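Local coordinates for protein thiaminase-I (Naegleria gruberi, PDB 4HCY) that belongs to the thiaminase-I-like family, with a two-lobed alpha/beta architecture resembling periplasmic binding proteins, and holds the ligand 0YN in this model, at residues 9-14 with 63-68; 15-20 with 28-33; 92-97 with 112-117. All coordinates share one frame; numbering follows the deposited sequence.

Contact 1 of 3, residues 9-14 with 63-68. With 0YN (2-{4-[(4-amino-2-methylpyrimidin-5-yl)methyl]-3-methylthiophen-2-yl}ethanol), chain G.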
loop_
_atom_site.group_PDB
_atom_site.type_symbol
_atom_site.label_atom_id
_atom_site.label_comp_id
_atom_site.label_asym_id
_atom_site.label_seq_id
_atom_site.Cartn_x
_atom_site.Cartn_y
_atom_site.Cartn_z
ATOM N N LEU A 9 -18.837 -8.782 -17.007
ATOM C CA LEU A 9 -17.970 -8.975 -15.849
ATOM C C LEU A 9 -17.637 -7.636 -15.199
ATOM O O LEU A 9 -16.939 -6.809 -15.787
ATOM C CB LEU A 9 -16.679 -9.684 -16.259
ATOM C CG LEU A 9 -15.716 -10.055 -15.131
ATOM C CD1 LEU A 9 -16.234 -11.253 -14.348
ATOM C CD2 LEU A 9 -14.324 -10.326 -15.676
ATOM N N THR A 10 -18.139 -7.427 -13.986
ATOM C CA THR A 10 -17.873 -6.194 -13.251
ATOM C C THR A 10 -16.528 -6.263 -12.535
ATOM O O THR A 10 -16.308 -7.131 -11.691
ATOM C CB THR A 10 -18.980 -5.892 -12.224
ATOM O OG1 THR A 10 -19.033 -6.941 -11.249
ATOM C CG2 THR A 10 -20.332 -5.773 -12.912
ATOM N N VAL A 11 -15.631 -5.344 -12.879
ATOM C CA VAL A 11 -14.305 -5.305 -12.276
ATOM C C VAL A 11 -14.112 -4.043 -11.440
ATOM O O VAL A 11 -14.216 -2.927 -11.947
ATOM C CB VAL A 11 -13.197 -5.365 -13.342
ATOM C CG1 VAL A 11 -11.828 -5.430 -12.683
ATOM C CG2 VAL A 11 -13.409 -6.556 -14.261
ATOM N N GLY A 12 -13.830 -4.230 -10.155
ATOM C CA GLY A 12 -13.571 -3.116 -9.262
ATOM C C GLY A 12 -12.085 -2.879 -9.076
ATOM O O GLY A 12 -11.377 -3.725 -8.531
ATOM N N LEU A 13 -11.608 -1.724 -9.528
ATOM C CA LEU A 13 -10.185 -1.412 -9.465
ATOM C C LEU A 13 -9.837 -0.541 -8.264
ATOM O O LEU A 13 -10.666 0.230 -7.780
ATOM C CB LEU A 13 -9.732 -0.718 -10.753
ATOM C CG LEU A 13 -9.904 -1.496 -12.059
ATOM C CD1 LEU A 13 -9.380 -0.686 -13.235
ATOM C CD2 LEU A 13 -9.209 -2.846 -11.978
ATOM N N PHE A 14 -8.601 -0.675 -7.790
ATOM C CA PHE A 14 -8.076 0.182 -6.735
ATOM C C PHE A 14 -7.899 1.589 -7.297
ATOM O O PHE A 14 -7.071 1.807 -8.179
ATOM C CB PHE A 14 -6.739 -0.371 -6.235
ATOM C CG PHE A 14 -6.181 0.358 -5.045
ATOM C CD1 PHE A 14 -6.616 0.056 -3.764
ATOM C CD2 PHE A 14 -5.213 1.335 -5.206
ATOM C CE1 PHE A 14 -6.102 0.721 -2.667
ATOM C CE2 PHE A 14 -4.694 2.003 -4.114
ATOM C CZ PHE A 14 -5.140 1.697 -2.843
ATOM N N PRO A 63 -18.347 -6.602 -6.221
ATOM C CA PRO A 63 -18.511 -6.905 -7.647
ATOM C C PRO A 63 -18.032 -8.320 -7.958
ATOM O O PRO A 63 -17.763 -9.086 -7.033
ATOM C CB PRO A 63 -17.589 -5.884 -8.332
ATOM C CG PRO A 63 -17.233 -4.879 -7.271
ATOM C CD PRO A 63 -17.260 -5.640 -5.991
ATOM N N ASP A 64 -17.925 -8.657 -9.240
ATOM C CA ASP A 64 -17.429 -9.967 -9.645
ATOM C C ASP A 64 -15.971 -10.138 -9.230
ATOM O O ASP A 64 -15.594 -11.154 -8.646
ATOM C CB ASP A 64 -17.576 -10.157 -11.155
ATOM C CG ASP A 64 -19.025 -10.190 -11.602
ATOM O OD1 ASP A 64 -19.876 -10.676 -10.827
ATOM O OD2 ASP A 64 -19.313 -9.732 -12.727
ATOM N N VAL A 65 -15.159 -9.133 -9.537
ATOM C CA VAL A 65 -13.767 -9.104 -9.103
ATOM C C VAL A 65 -13.406 -7.698 -8.630
ATOM O O VAL A 65 -13.764 -6.706 -9.267
ATOM C CB VAL A 65 -12.805 -9.573 -10.219
ATOM C CG1 VAL A 65 -13.089 -8.840 -11.517
ATOM C CG2 VAL A 65 -11.354 -9.390 -9.796
ATOM N N PHE A 66 -12.715 -7.615 -7.497
ATOM C CA PHE A 66 -12.396 -6.331 -6.889
ATOM C C PHE A 66 -10.967 -6.286 -6.359
ATOM O O PHE A 66 -10.395 -7.313 -5.996
ATOM C CB PHE A 66 -13.384 -6.023 -5.760
ATOM C CG PHE A 66 -13.570 -7.158 -4.794
ATOM C CD1 PHE A 66 -12.727 -7.305 -3.705
ATOM C CD2 PHE A 66 -14.588 -8.082 -4.975
ATOM C CE1 PHE A 66 -12.896 -8.351 -2.816
ATOM C CE2 PHE A 66 -14.761 -9.128 -4.091
ATOM C CZ PHE A 66 -13.914 -9.262 -3.010
ATOM N N SER A 67 -10.399 -5.085 -6.319
ATOM C CA SER A 67 -9.064 -4.882 -5.770
ATOM C C SER A 67 -9.155 -4.225 -4.399
ATOM O O SER A 67 -9.442 -3.032 -4.290
ATOM C CB SER A 67 -8.222 -4.020 -6.709
ATOM O OG SER A 67 -6.927 -3.804 -6.176
ATOM N N THR A 68 -8.912 -5.007 -3.354
ATOM C CA THR A 68 -9.005 -4.499 -1.990
ATOM C C THR A 68 -7.652 -4.466 -1.292
ATOM O O THR A 68 -6.764 -5.264 -1.594
ATOM C CB THR A 68 -9.971 -5.345 -1.139
ATOM O OG1 THR A 68 -9.936 -4.890 0.220
ATOM C CG2 THR A 68 -9.574 -6.814 -1.181
HETATM C C2A 0YN G . -0.889 0.950 -4.101
HETATM C C35 0YN G . -2.333 2.742 1.150
HETATM C C2 0YN G . -3.879 4.378 -0.073
HETATM S S1 0YN G . -5.273 5.360 0.248
HETATM C C5 0YN G . -5.423 4.903 1.901
HETATM C C4 0YN G . -4.328 3.941 2.217
HETATM C C4A 0YN G . -4.115 3.304 3.566
HETATM C C5A 0YN G . -6.561 5.536 2.666
HETATM C C5B 0YN G . -6.023 6.327 3.850
HETATM O O5G 0YN G . -7.084 7.088 4.433
HETATM N "N1'" 0YN G . -0.776 2.588 -2.255
HETATM C "C2'" 0YN G . -1.268 1.420 -2.722
HETATM N "N3'" 0YN G . -2.097 0.671 -1.963
HETATM C "C4'" 0YN G . -2.447 1.079 -0.726
HETATM N "N4'" 0YN G . -3.279 0.324 0.030
HETATM C "C5'" 0YN G . -1.952 2.272 -0.237
HETATM C "C6'" 0YN G . -1.099 3.024 -1.033
HETATM C C3 0YN G . -3.513 3.685 1.092
#
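Val11 and Gly12 pair with Val65 and Phe66 as parallel neighbours in the large mixed beta sheet. The two short strand axes approach to 4.6 Å and diverge by only 6°, and the bonds alternate as parallel pairing requires. Val65 N gives to Thr10 O at 3.2 Å, Gly12 N gives an almost straight bond to Val65 O, and Ser67 N reaches Gly12 O at 2.8 Å with a more bent N-H...O angle of 132°. Between these bonds, Val11 CA and Phe66 CA make bent CA-H...O contacts with Val65 O and Gly12 O respectively. At the start of the ladder, side chains continue the pairing. Thr10 places OG1 between its backbone N and carbonyl carbon (chi1 62°), where it accepts from Asp64 N at 2.9 Å. Asp64 returns the grip: Thr10 N donates to Asp64 OD2 at 2.9 Å, from the anti side and tilted out of the carboxylate plane. These two bonds tie Asp64 to Thr10 just ahead of the strand 65-69. On the sheet face carrying the valines, Val11 and Val65 lie alongside and point the same way, with Val11 CG2 3.6 Å from Val65 CG1. Past the last bridge, Phe14 CB packs on Ser67 OG (3.4 Å), whose hydrogen-bonding partner is Gln116 OE1. Ser67 O sits near the plane of the Phe14 ring at its edge, while the far end of that ring reaches the ligand, Phe14 CZ lying 3.3 Å from 0YN N3'. Strand 8-13 is thus flanked by strands 44-50 and 65-69, both parallel to it; strand 261-267 runs antiparallel along the other side of 65-69, and helix 273-288 packs against Leu9, Leu13 and Val65.

Contact 2 of 3, residues 15-20 with 28-33. With 0YN (2-{4-[(4-amino-2-methylpyrimidin-5-yl)methyl]-3-methylthiophen-2-yl}ethanol), chain G.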
loop_
_atom_site.group_PDB
_atom_site.type_symbol
_atom_site.label_atom_id
_atom_site.label_comp_id
_atom_site.label_asym_id
_atom_site.label_seq_id
_atom_site.Cartn_x
_atom_site.Cartn_y
_atom_site.Cartn_z
ATOM N N PRO A 15 -8.688 2.548 -6.789
ATOM C CA PRO A 15 -8.775 3.890 -7.376
ATOM C C PRO A 15 -7.731 4.875 -6.851
ATOM O O PRO A 15 -7.601 5.965 -7.409
ATOM C CB PRO A 15 -10.167 4.348 -6.946
ATOM C CG PRO A 15 -10.349 3.711 -5.608
ATOM C CD PRO A 15 -9.616 2.384 -5.656
ATOM N N TYR A 16 -7.008 4.507 -5.801
ATOM C CA TYR A 16 -6.058 5.430 -5.186
ATOM C C TYR A 16 -4.674 5.354 -5.826
ATOM O O TYR A 16 -3.709 4.897 -5.213
ATOM C CB TYR A 16 -5.986 5.209 -3.675
ATOM C CG TYR A 16 -7.302 5.472 -2.981
ATOM C CD1 TYR A 16 -7.647 6.753 -2.568
ATOM C CD2 TYR A 16 -8.205 4.443 -2.751
ATOM C CE1 TYR A 16 -8.852 6.999 -1.938
ATOM C CE2 TYR A 16 -9.411 4.681 -2.123
ATOM C CZ TYR A 16 -9.729 5.960 -1.719
ATOM O OH TYR A 16 -10.930 6.201 -1.093
ATOM N N LEU A 17 -4.599 5.818 -7.069
ATOM C CA LEU A 17 -3.354 5.861 -7.822
ATOM C C LEU A 17 -2.909 7.318 -7.966
ATOM O O LEU A 17 -3.703 8.227 -7.723
ATOM C CB LEU A 17 -3.552 5.197 -9.188
ATOM C CG LEU A 17 -3.059 3.751 -9.294
ATOM C CD1 LEU A 17 -3.708 2.865 -8.240
ATOM C CD2 LEU A 17 -3.311 3.198 -10.688
ATOM N N PRO A 18 -1.635 7.549 -8.337
ATOM C CA PRO A 18 -1.112 8.915 -8.474
ATOM C C PRO A 18 -1.927 9.805 -9.411
ATOM O O PRO A 18 -2.694 9.313 -10.238
ATOM C CB PRO A 18 0.277 8.694 -9.073
ATOM C CG PRO A 18 0.678 7.365 -8.595
ATOM C CD PRO A 18 -0.573 6.541 -8.517
ATOM N N SER A 19 -1.742 11.113 -9.275
ATOM C CA SER A 19 -2.402 12.082 -10.138
ATOM C C SER A 19 -1.473 13.253 -10.433
ATOM O O SER A 19 -0.969 13.903 -9.517
ATOM C CB SER A 19 -3.692 12.590 -9.492
ATOM O OG SER A 19 -4.615 11.535 -9.288
ATOM N N TRP A 20 -1.242 13.512 -11.716
ATOM C CA TRP A 20 -0.444 14.658 -12.129
ATOM C C TRP A 20 -1.336 15.883 -12.269
ATOM O O TRP A 20 -2.510 15.767 -12.620
ATOM C CB TRP A 20 0.274 14.373 -13.450
ATOM C CG TRP A 20 1.323 13.307 -13.351
ATOM C CD1 TRP A 20 2.645 13.483 -13.057
ATOM C CD2 TRP A 20 1.141 11.900 -13.550
ATOM N NE1 TRP A 20 3.296 12.273 -13.060
ATOM C CE2 TRP A 20 2.395 11.286 -13.359
ATOM C CE3 TRP A 20 0.040 11.100 -13.871
ATOM C CZ2 TRP A 20 2.577 9.910 -13.479
ATOM C CZ3 TRP A 20 0.223 9.734 -13.989
ATOM C CH2 TRP A 20 1.482 9.153 -13.792
ATOM N N LYS A 28 -5.304 11.540 -14.060
ATOM C CA LYS A 28 -5.308 10.439 -13.104
ATOM C C LYS A 28 -4.758 9.165 -13.736
ATOM O O LYS A 28 -5.208 8.749 -14.804
ATOM C CB LYS A 28 -6.724 10.204 -12.574
ATOM C CG LYS A 28 -7.346 11.430 -11.921
ATOM C CD LYS A 28 -8.816 11.209 -11.599
ATOM C CE LYS A 28 -9.005 10.089 -10.590
ATOM N NZ LYS A 28 -10.443 9.880 -10.265
ATOM N N LEU A 29 -3.784 8.551 -13.071
ATOM C CA LEU A 29 -3.142 7.343 -13.582
ATOM C C LEU A 29 -4.131 6.190 -13.736
ATOM O O LEU A 29 -3.958 5.321 -14.590
ATOM C CB LEU A 29 -1.981 6.925 -12.674
ATOM C CG LEU A 29 -1.156 5.720 -13.134
ATOM C CD1 LEU A 29 -0.493 6.004 -14.474
ATOM C CD2 LEU A 29 -0.123 5.332 -12.088
ATOM N N ILE A 30 -5.171 6.190 -12.907
ATOM C CA ILE A 30 -6.196 5.153 -12.969
ATOM C C ILE A 30 -6.997 5.257 -14.271
ATOM O O ILE A 30 -7.507 4.258 -14.781
ATOM C CB ILE A 30 -7.132 5.199 -11.733
ATOM C CG1 ILE A 30 -8.077 3.994 -11.720
ATOM C CG2 ILE A 30 -7.909 6.510 -11.684
ATOM C CD1 ILE A 30 -7.364 2.657 -11.752
ATOM N N ASN A 31 -7.089 6.467 -14.814
ATOM C CA ASN A 31 -7.747 6.676 -16.099
ATOM C C ASN A 31 -6.883 6.192 -17.258
ATOM O O ASN A 31 -7.396 5.694 -18.260
ATOM C CB ASN A 31 -8.114 8.149 -16.293
ATOM C CG ASN A 31 -9.288 8.575 -15.435
ATOM O OD1 ASN A 31 -10.157 7.766 -15.108
ATOM N ND2 ASN A 31 -9.324 9.853 -15.071
ATOM N N LEU A 32 -5.571 6.348 -17.118
ATOM C CA LEU A 32 -4.635 5.888 -18.137
ATOM C C LEU A 32 -4.653 4.369 -18.241
ATOM O O LEU A 32 -4.683 3.814 -19.338
ATOM C CB LEU A 32 -3.218 6.379 -17.833
ATOM C CG LEU A 32 -2.970 7.880 -17.990
ATOM C CD1 LEU A 32 -1.523 8.220 -17.676
ATOM C CD2 LEU A 32 -3.340 8.335 -19.393
ATOM N N ILE A 33 -4.637 3.701 -17.091
ATOM C CA ILE A 33 -4.682 2.245 -17.052
ATOM C C ILE A 33 -6.024 1.718 -17.555
ATOM O O ILE A 33 -6.076 0.723 -18.278
ATOM C CB ILE A 33 -4.396 1.706 -15.633
ATOM C CG1 ILE A 33 -2.993 2.115 -15.185
ATOM C CG2 ILE A 33 -4.531 0.193 -15.589
ATOM C CD1 ILE A 33 -2.570 1.488 -13.878
HETATM C C2A 0YN G . -0.889 0.950 -4.101
HETATM C C35 0YN G . -2.333 2.742 1.150
HETATM C C2 0YN G . -3.879 4.378 -0.073
HETATM S S1 0YN G . -5.273 5.360 0.248
HETATM C C5 0YN G . -5.423 4.903 1.901
HETATM C C4 0YN G . -4.328 3.941 2.217
HETATM C C4A 0YN G . -4.115 3.304 3.566
HETATM C C5A 0YN G . -6.561 5.536 2.666
HETATM C C5B 0YN G . -6.023 6.327 3.850
HETATM O O5G 0YN G . -7.084 7.088 4.433
HETATM N "N1'" 0YN G . -0.776 2.588 -2.255
HETATM C "C2'" 0YN G . -1.268 1.420 -2.722
HETATM N "N3'" 0YN G . -2.097 0.671 -1.963
HETATM C "C4'" 0YN G . -2.447 1.079 -0.726
HETATM N "N4'" 0YN G . -3.279 0.324 0.030
HETATM C "C5'" 0YN G . -1.952 2.272 -0.237
HETATM C "C6'" 0YN G . -1.099 3.024 -1.033
HETATM C C3 0YN G . -3.513 3.685 1.092
#
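Leu29 swings CG opposite its backbone N (chi1 -176°), and Trp20 sends its indole out beside its own backbone N (chi1 -67°); the two torsions bring a leucine methyl to the rim of the ring. Leu29 CD1 lies in the plane of the indole at its edge, 3.8 Å from Trp20 CH2, so the contact is made by the six-membered ring's perimeter. The other leucine branch meets the proline ring: Leu29 CD2 is 3.8 Å from Pro18 CD, the two side chains lying alongside and pointing the same way. Ser19 and Lys28 form an antiparallel, non-hydrogen-bonded pair of the two-stranded hairpin 19-21/26-28, and their side chains share a face, with Ser19 OG 3.8 Å from Lys28 CG. Lys28 also occupies the N-cap position of helix 29-34, and the first amide of that helix, Leu29 N, donates to Pro18 O at 3.1 Å in a nearly straight bond (168°), tilted from the carbonyl plane. Leu17 crosses the helix side chains: its CD2 meets Ile33 CD1 at 3.7 Å, about at right angles, and also approaches Leu29 and Ile30. Tyr16, centre of an inverse gamma turn, has its CB directed away from 28-33 and lays one ring face against the thiophene sulfur of 0YN (Tyr16 CG to 0YN S1, 3.8 Å), its OH hydrogen-bonded to Asp52.

Contact 3 of 3, residues 92-97 with 112-117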
loop_
_atom_site.group_PDB
_atom_site.type_symbol
_atom_site.label_atom_id
_atom_site.label_comp_id
_atom_site.label_asym_id
_atom_site.label_seq_id
_atom_site.Cartn_x
_atom_site.Cartn_y
_atom_site.Cartn_z
ATOM N N GLY A 92 0.349 -19.568 -11.165
ATOM C CA GLY A 92 0.510 -19.587 -12.607
ATOM C C GLY A 92 0.273 -18.233 -13.248
ATOM O O GLY A 92 0.694 -17.988 -14.378
ATOM N N VAL A 93 -0.402 -17.351 -12.519
ATOM C CA VAL A 93 -0.708 -16.015 -13.017
ATOM C C VAL A 93 0.337 -14.995 -12.576
ATOM O O VAL A 93 0.921 -14.291 -13.399
ATOM C CB VAL A 93 -2.098 -15.547 -12.543
ATOM C CG1 VAL A 93 -2.310 -14.080 -12.881
ATOM C CG2 VAL A 93 -3.190 -16.409 -13.159
ATOM N N THR A 94 0.572 -14.927 -11.269
ATOM C CA THR A 94 1.471 -13.929 -10.701
ATOM C C THR A 94 2.940 -14.325 -10.822
ATOM O O THR A 94 3.799 -13.481 -11.075
ATOM C CB THR A 94 1.151 -13.673 -9.218
ATOM O OG1 THR A 94 1.372 -14.873 -8.466
ATOM C CG2 THR A 94 -0.297 -13.237 -9.055
ATOM N N GLY A 95 3.222 -15.610 -10.638
ATOM C CA GLY A 95 4.589 -16.097 -10.653
ATOM C C GLY A 95 5.141 -16.214 -9.247
ATOM O O GLY A 95 4.437 -16.635 -8.329
ATOM N N ASP A 96 6.404 -15.838 -9.071
ATOM C CA ASP A 96 7.035 -15.892 -7.759
ATOM C C ASP A 96 6.620 -14.709 -6.891
ATOM O O ASP A 96 6.718 -13.555 -7.307
ATOM C CB ASP A 96 8.558 -15.943 -7.890
ATOM C CG ASP A 96 9.050 -17.256 -8.464
ATOM O OD1 ASP A 96 8.378 -18.287 -8.251
ATOM O OD2 ASP A 96 10.109 -17.256 -9.127
ATOM N N LEU A 97 6.153 -15.007 -5.683
ATOM C CA LEU A 97 5.740 -13.976 -4.741
ATOM C C LEU A 97 6.629 -13.996 -3.507
ATOM O O LEU A 97 7.082 -15.057 -3.076
ATOM C CB LEU A 97 4.284 -14.188 -4.322
ATOM C CG LEU A 97 3.221 -14.195 -5.421
ATOM C CD1 LEU A 97 1.855 -14.518 -4.837
ATOM C CD2 LEU A 97 3.194 -12.860 -6.148
ATOM N N TYR A 112 -6.854 -16.146 -0.983
ATOM C CA TYR A 112 -8.122 -15.496 -1.297
ATOM C C TYR A 112 -7.995 -14.344 -2.290
ATOM O O TYR A 112 -8.787 -13.402 -2.256
ATOM C CB TYR A 112 -8.808 -15.009 -0.019
ATOM C CG TYR A 112 -9.465 -16.112 0.776
ATOM C CD1 TYR A 112 -10.765 -16.514 0.496
ATOM C CD2 TYR A 112 -8.789 -16.752 1.806
ATOM C CE1 TYR A 112 -11.373 -17.521 1.219
ATOM C CE2 TYR A 112 -9.388 -17.761 2.535
ATOM C CZ TYR A 112 -10.681 -18.142 2.238
ATOM O OH TYR A 112 -11.282 -19.147 2.961
ATOM N N GLY A 113 -7.006 -14.416 -3.174
ATOM C CA GLY A 113 -6.874 -13.415 -4.215
ATOM C C GLY A 113 -5.494 -13.276 -4.825
ATOM O O GLY A 113 -4.515 -13.833 -4.329
ATOM N N PHE A 114 -5.427 -12.519 -5.916
ATOM C CA PHE A 114 -4.175 -12.270 -6.618
ATOM C C PHE A 114 -3.574 -10.947 -6.165
ATOM O O PHE A 114 -4.193 -9.895 -6.330
ATOM C CB PHE A 114 -4.409 -12.228 -8.130
ATOM C CG PHE A 114 -5.104 -13.443 -8.677
ATOM C CD1 PHE A 114 -6.487 -13.528 -8.673
ATOM C CD2 PHE A 114 -4.376 -14.494 -9.211
ATOM C CE1 PHE A 114 -7.131 -14.640 -9.180
ATOM C CE2 PHE A 114 -5.014 -15.609 -9.720
ATOM C CZ PHE A 114 -6.394 -15.682 -9.704
ATOM N N PRO A 115 -2.367 -10.996 -5.586
ATOM C CA PRO A 115 -1.651 -9.785 -5.168
ATOM C C PRO A 115 -1.378 -8.866 -6.356
ATOM O O PRO A 115 -0.761 -9.294 -7.332
ATOM C CB PRO A 115 -0.334 -10.336 -4.618
ATOM C CG PRO A 115 -0.645 -11.734 -4.213
ATOM C CD PRO A 115 -1.640 -12.223 -5.219
ATOM N N GLN A 116 -1.832 -7.619 -6.270
ATOM C CA GLN A 116 -1.691 -6.678 -7.378
ATOM C C GLN A 116 -0.685 -5.566 -7.098
ATOM O O GLN A 116 0.206 -5.311 -7.908
ATOM C CB GLN A 116 -3.046 -6.064 -7.740
ATOM C CG GLN A 116 -2.967 -5.024 -8.848
ATOM C CD GLN A 116 -4.315 -4.433 -9.198
ATOM O OE1 GLN A 116 -5.258 -4.496 -8.409
ATOM N NE2 GLN A 116 -4.416 -3.856 -10.390
ATOM N N TYR A 117 -0.834 -4.902 -5.957
ATOM C CA TYR A 117 -0.006 -3.741 -5.645
ATOM C C TYR A 117 0.830 -3.916 -4.381
ATOM O O TYR A 117 0.422 -4.591 -3.438
ATOM C CB TYR A 117 -0.875 -2.489 -5.513
ATOM C CG TYR A 117 -1.477 -2.010 -6.814
ATOM C CD1 TYR A 117 -0.819 -2.203 -8.022
ATOM C CD2 TYR A 117 -2.707 -1.365 -6.834
ATOM C CE1 TYR A 117 -1.367 -1.765 -9.212
ATOM C CE2 TYR A 117 -3.264 -0.925 -8.020
ATOM C CZ TYR A 117 -2.590 -1.127 -9.205
ATOM O OH TYR A 117 -3.143 -0.689 -10.387
#
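Phe114 overlaps Val93 at the CE2 corner of the phenyl ring, where Phe114 CE2 stands 4.0 Å from Val93 CG2 and 4.1 Å from Val93 CB. The two side chains meet at about a right angle, and the valine methyl comes in obliquely to the ring. Thr94 CG2 approaches the same ring from another direction, near its plane at the edge, 4.3 Å from Phe114 CD2. That methyl is turned to the strand because Thr94 holds OG1 between backbone N and carbonyl carbon (chi1 63°), where the hydroxyl bonds to Val90 O one helical turn earlier. Thr94 CG2 also lies 4.2 Å from Pro115 CD. The contact joins the C-terminal turn of helix 87-94 to the beginning of the long strand 114-125, and no hydrogen bond crosses it. The helix ends at Thr94, and Gly95 follows with positive phi (97°), turning the chain; two residues later Leu97 again faces the strand, its CD1 3.8 Å from Pro115 CG, the side chains once more roughly perpendicular. Farther along the strand, Gln116 and Tyr117 both face Asp263 in a classic beta bulge. Gln116 CG lies 3.6 Å above the centre of the Tyr117 ring plane, and Tyr117 touches 0YN. Helix 273-288 adds Ile283 against Phe114 and Leu287 against Thr94, while Ala304 packs on Pro115.

Contacts 1 and 3 are buried and reach the same mixed sheet, their centres about 15 Å apart, yet they differ in chemistry: contact 1 is a hydrogen-bonded pairing of adjacent strands, whereas contact 3 is apolar packing of a helix end on a strand. The Ser67–Gln116 bond connects them. Contact 2 is only partly buried and mixes one backbone bond with leucine, proline and tryptophan packing; it follows directly along the chain from strand 8-13, and Ile30 CD1 packs on Leu13 and on Phe14 O. Tyr117 of contact 3 meets both Phe14 and Leu17. Phe14, Tyr16 and Tyr117 bring all three segment pairs to the 0YN site, where Asp263 hydrogen-bonds the ligand.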